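Local coordinates for extracellular matrix-binding protein EbhA (Staphylococcus aureus, PDB 2DGJ), which is a cell wall-associated adhesin thought to bind extracellular matrix, with helical-bundle repeats strung into a long rod, at the interface of chains A and B. Numbering follows the deposited sequence. Chains: chain A/B, hypothetical protein ebhA.

The interface of chains A and B. Residues chain A 155, 192, 195-198, 201; chain B 39, 42-43, 46-47.
The A:Glu201 carboxylate meets the B:Gln47 amide oxygen to oxygen: their planes are 37° apart, their chains cross at about a right angle, and OE1 of the amide lies 3.4 Å from OE2 without a hydrogen bond, NE2 being farther. B:Lys46 also crosses the glutamate chain at about a right angle, its CD 3.8 Å from the glutamate CD, towards the OE2 side rather than over a face. The lysine CD and glutamine OE1 lie slightly on opposite sides of the carboxylate plane. The segments belong to the FIVAR and GA repeats of the EbhA rod, a string of three-helix bundles: chain A contributes the link between helices 180-194 and 199-215 with the flanking helix ends, chain B the end of helix 27-45 and the residues following it. This patch belongs to a two-fold symmetric interface, which may be a crystal arrangement.

B:Lys46 dominates. Its CG sits in the crowded position between backbone N and carbonyl carbon (chi1 42°), and bends at chi2 and chi3 turn the chain into the link. The ammonium NZ gives a hydrogen bond to the backbone O of A:Leu197 at 2.7 Å, nearly along the C=O axis (162°). It also forms a looser salt bridge, 3.7 Å to OE2 of A:Glu201, whose negative charge would be expected to stabilise the ammonium. The glutamate CG is anti to the carbonyl carbon, and its chain bends at chi2.

Water 1 bridges the chains, 2.7 Å from the amide ND2 of A:Asn198, whose N-H points almost straight at it, and 2.6 Å from the backbone O of B:Lys46. The methyl CB of A:Ala195 rests on helix 27-45, 3.7 Å from CG1 of B:Ile43 and against CB of B:Ala42, which lies 3.5 Å from the backbone O of A:Arg192.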
ATOM      1  N   LYS A 155      34.086 -26.735  -9.183  1.00 15.33           N
ATOM      2  CA  LYS A 155      33.703 -25.603  -8.346  1.00 15.29           C
ATOM      3  C   LYS A 155      34.126 -24.282  -8.993  1.00 15.32           C
ATOM      4  O   LYS A 155      33.357 -23.324  -9.016  1.00 15.36           O
ATOM      5  CB  LYS A 155      34.341 -25.737  -6.963  1.00 15.21           C
ATOM      6  CG  LYS A 155      33.596 -26.673  -6.025  1.00 15.18           C
ATOM      7  CD  LYS A 155      34.475 -27.130  -4.875  1.00 15.44           C
ATOM      8  CE  LYS A 155      33.648 -27.453  -3.631  1.00 15.67           C
ATOM      9  NZ  LYS A 155      32.558 -28.440  -3.864  1.00 15.88           N
ATOM     10  N   ARG A 192      26.181 -19.171  -3.518  1.00 18.63           N
ATOM     11  CA  ARG A 192      26.482 -20.570  -3.240  1.00 18.77           C
ATOM     12  C   ARG A 192      27.720 -21.105  -3.963  1.00 18.64           C
ATOM     13  O   ARG A 192      28.471 -21.914  -3.409  1.00 18.59           O
ATOM     14  CB  ARG A 192      25.250 -21.430  -3.549  1.00 19.14           C
ATOM     15  CG  ARG A 192      24.146 -21.181  -2.528  1.00 19.82           C
ATOM     16  CD  ARG A 192      22.862 -21.965  -2.756  1.00 20.34           C
ATOM     17  NE  ARG A 192      21.961 -21.773  -1.618  1.00 20.81           N
ATOM     18  CZ  ARG A 192      20.678 -22.125  -1.591  1.00 20.97           C
ATOM     19  NH1 ARG A 192      20.112 -22.682  -2.655  1.00 21.24           N
ATOM     20  NH2 ARG A 192      19.954 -21.904  -0.498  1.00 20.90           N
ATOM     21  N   ALA A 195      30.780 -19.566  -2.127  1.00 17.87           N
ATOM     22  CA  ALA A 195      30.953 -20.152  -0.805  1.00 17.85           C
ATOM     23  C   ALA A 195      31.397 -21.599  -0.930  1.00 17.85           C
ATOM     24  O   ALA A 195      31.757 -22.231   0.063  1.00 17.83           O
ATOM     25  CB  ALA A 195      29.650 -20.078  -0.023  1.00 17.79           C
ATOM     26  N   ALA A 196      31.365 -22.119  -2.155  1.00 17.72           N
ATOM     27  CA  ALA A 196      31.756 -23.496  -2.417  1.00 17.61           C
ATOM     28  C   ALA A 196      33.257 -23.636  -2.694  1.00 17.57           C
ATOM     29  O   ALA A 196      33.832 -24.698  -2.445  1.00 17.61           O
ATOM     30  CB  ALA A 196      30.944 -24.049  -3.590  1.00 17.62           C
ATOM     31  N   LEU A 197      33.882 -22.578  -3.218  1.00 17.41           N
ATOM     32  CA  LEU A 197      35.319 -22.609  -3.511  1.00 17.18           C
ATOM     33  C   LEU A 197      36.048 -23.245  -2.337  1.00 17.02           C
ATOM     34  O   LEU A 197      35.898 -22.799  -1.209  1.00 16.96           O
ATOM     35  CB  LEU A 197      35.855 -21.194  -3.756  1.00 17.13           C
ATOM     36  CG  LEU A 197      35.739 -20.571  -5.154  1.00 17.17           C
ATOM     37  CD1 LEU A 197      35.201 -21.580  -6.166  1.00 16.96           C
ATOM     38  CD2 LEU A 197      34.838 -19.356  -5.076  1.00 17.13           C
ATOM     39  N   ASN A 198      36.847 -24.275  -2.603  1.00 16.88           N
ATOM     40  CA  ASN A 198      37.540 -24.987  -1.531  1.00 16.71           C
ATOM     41  C   ASN A 198      39.059 -25.082  -1.673  1.00 16.67           C
ATOM     42  O   ASN A 198      39.683 -25.999  -1.129  1.00 16.45           O
ATOM     43  CB  ASN A 198      36.947 -26.399  -1.402  1.00 16.53           C
ATOM     44  CG  ASN A 198      37.110 -27.219  -2.671  1.00 16.52           C
ATOM     45  OD1 ASN A 198      37.216 -26.674  -3.772  1.00 16.33           O
ATOM     46  ND2 ASN A 198      37.111 -28.542  -2.522  1.00 16.47           N
ATOM     47  N   GLU A 201      40.796 -25.495   1.589  1.00 17.36           N
ATOM     48  CA  GLU A 201      40.719 -26.840   2.147  1.00 17.53           C
ATOM     49  C   GLU A 201      41.559 -27.851   1.376  1.00 17.52           C
ATOM     50  O   GLU A 201      42.153 -28.741   1.969  1.00 17.70           O
ATOM     51  CB  GLU A 201      39.268 -27.320   2.205  1.00 17.69           C
ATOM     52  CG  GLU A 201      38.425 -26.585   3.230  1.00 18.03           C
ATOM     53  CD  GLU A 201      37.620 -25.443   2.635  1.00 18.27           C
ATOM     54  OE1 GLU A 201      38.139 -24.730   1.748  1.00 18.59           O
ATOM     55  OE2 GLU A 201      36.465 -25.252   3.067  1.00 18.27           O
TER
ATOM     56  N   ALA B  39      25.024 -19.394   1.823  1.00 23.15           N
ATOM     57  CA  ALA B  39      26.472 -19.557   1.884  1.00 23.47           C
ATOM     58  C   ALA B  39      26.841 -20.583   2.947  1.00 23.68           C
ATOM     59  O   ALA B  39      27.691 -21.445   2.725  1.00 23.71           O
ATOM     60  CB  ALA B  39      27.154 -18.208   2.192  1.00 23.41           C
ATOM     61  N   ALA B  42      26.517 -24.139   1.675  1.00 26.32           N
ATOM     62  CA  ALA B  42      27.597 -24.431   0.736  1.00 26.78           C
ATOM     63  C   ALA B  42      28.948 -24.546   1.450  1.00 27.14           C
ATOM     64  O   ALA B  42      29.733 -25.458   1.176  1.00 27.11           O
ATOM     65  CB  ALA B  42      27.652 -23.341  -0.342  1.00 26.68           C
ATOM     66  N   ILE B  43      29.219 -23.623   2.366  1.00 27.64           N
ATOM     67  CA  ILE B  43      30.471 -23.650   3.111  1.00 28.17           C
ATOM     68  C   ILE B  43      30.555 -24.940   3.919  1.00 28.67           C
ATOM     69  O   ILE B  43      31.642 -25.440   4.202  1.00 28.59           O
ATOM     70  CB  ILE B  43      30.573 -22.434   4.068  1.00 28.08           C
ATOM     71  CG1 ILE B  43      30.977 -21.190   3.272  1.00 28.10           C
ATOM     72  CG2 ILE B  43      31.579 -22.711   5.178  1.00 28.11           C
ATOM     73  CD1 ILE B  43      31.178 -19.944   4.116  1.00 28.06           C
ATOM     74  N   LYS B  46      31.567 -28.012   1.527  1.00 31.80           N
ATOM     75  CA  LYS B  46      32.964 -28.065   1.095  1.00 32.09           C
ATOM     76  C   LYS B  46      33.901 -28.646   2.148  1.00 32.27           C
ATOM     77  O   LYS B  46      35.110 -28.741   1.922  1.00 32.35           O
ATOM     78  CB  LYS B  46      33.445 -26.658   0.736  1.00 32.14           C
ATOM     79  CG  LYS B  46      32.954 -25.625   1.724  1.00 32.25           C
ATOM     80  CD  LYS B  46      33.972 -24.546   2.030  1.00 32.40           C
ATOM     81  CE  LYS B  46      34.159 -23.581   0.881  1.00 32.43           C
ATOM     82  NZ  LYS B  46      34.960 -22.395   1.305  1.00 32.42           N
ATOM     83  N   GLN B  47      33.350 -29.028   3.295  1.00 32.42           N
ATOM     84  CA  GLN B  47      34.159 -29.586   4.373  1.00 32.58           C
ATOM     85  C   GLN B  47      34.500 -31.060   4.174  1.00 32.59           C
ATOM     86  O   GLN B  47      33.737 -31.811   3.566  1.00 32.61           O
ATOM     87  CB  GLN B  47      33.456 -29.387   5.720  1.00 32.71           C
ATOM     88  CG  GLN B  47      34.191 -28.429   6.645  1.00 32.88           C
ATOM     89  CD  GLN B  47      34.442 -27.084   5.996  1.00 33.03           C
ATOM     90  OE1 GLN B  47      35.555 -26.556   6.029  1.00 33.19           O
ATOM     91  NE2 GLN B  47      33.401 -26.518   5.401  1.00 33.02           N
TER
HETATM   92  O   HOH W   1      36.755 -29.433   0.054  1.00 22.88           O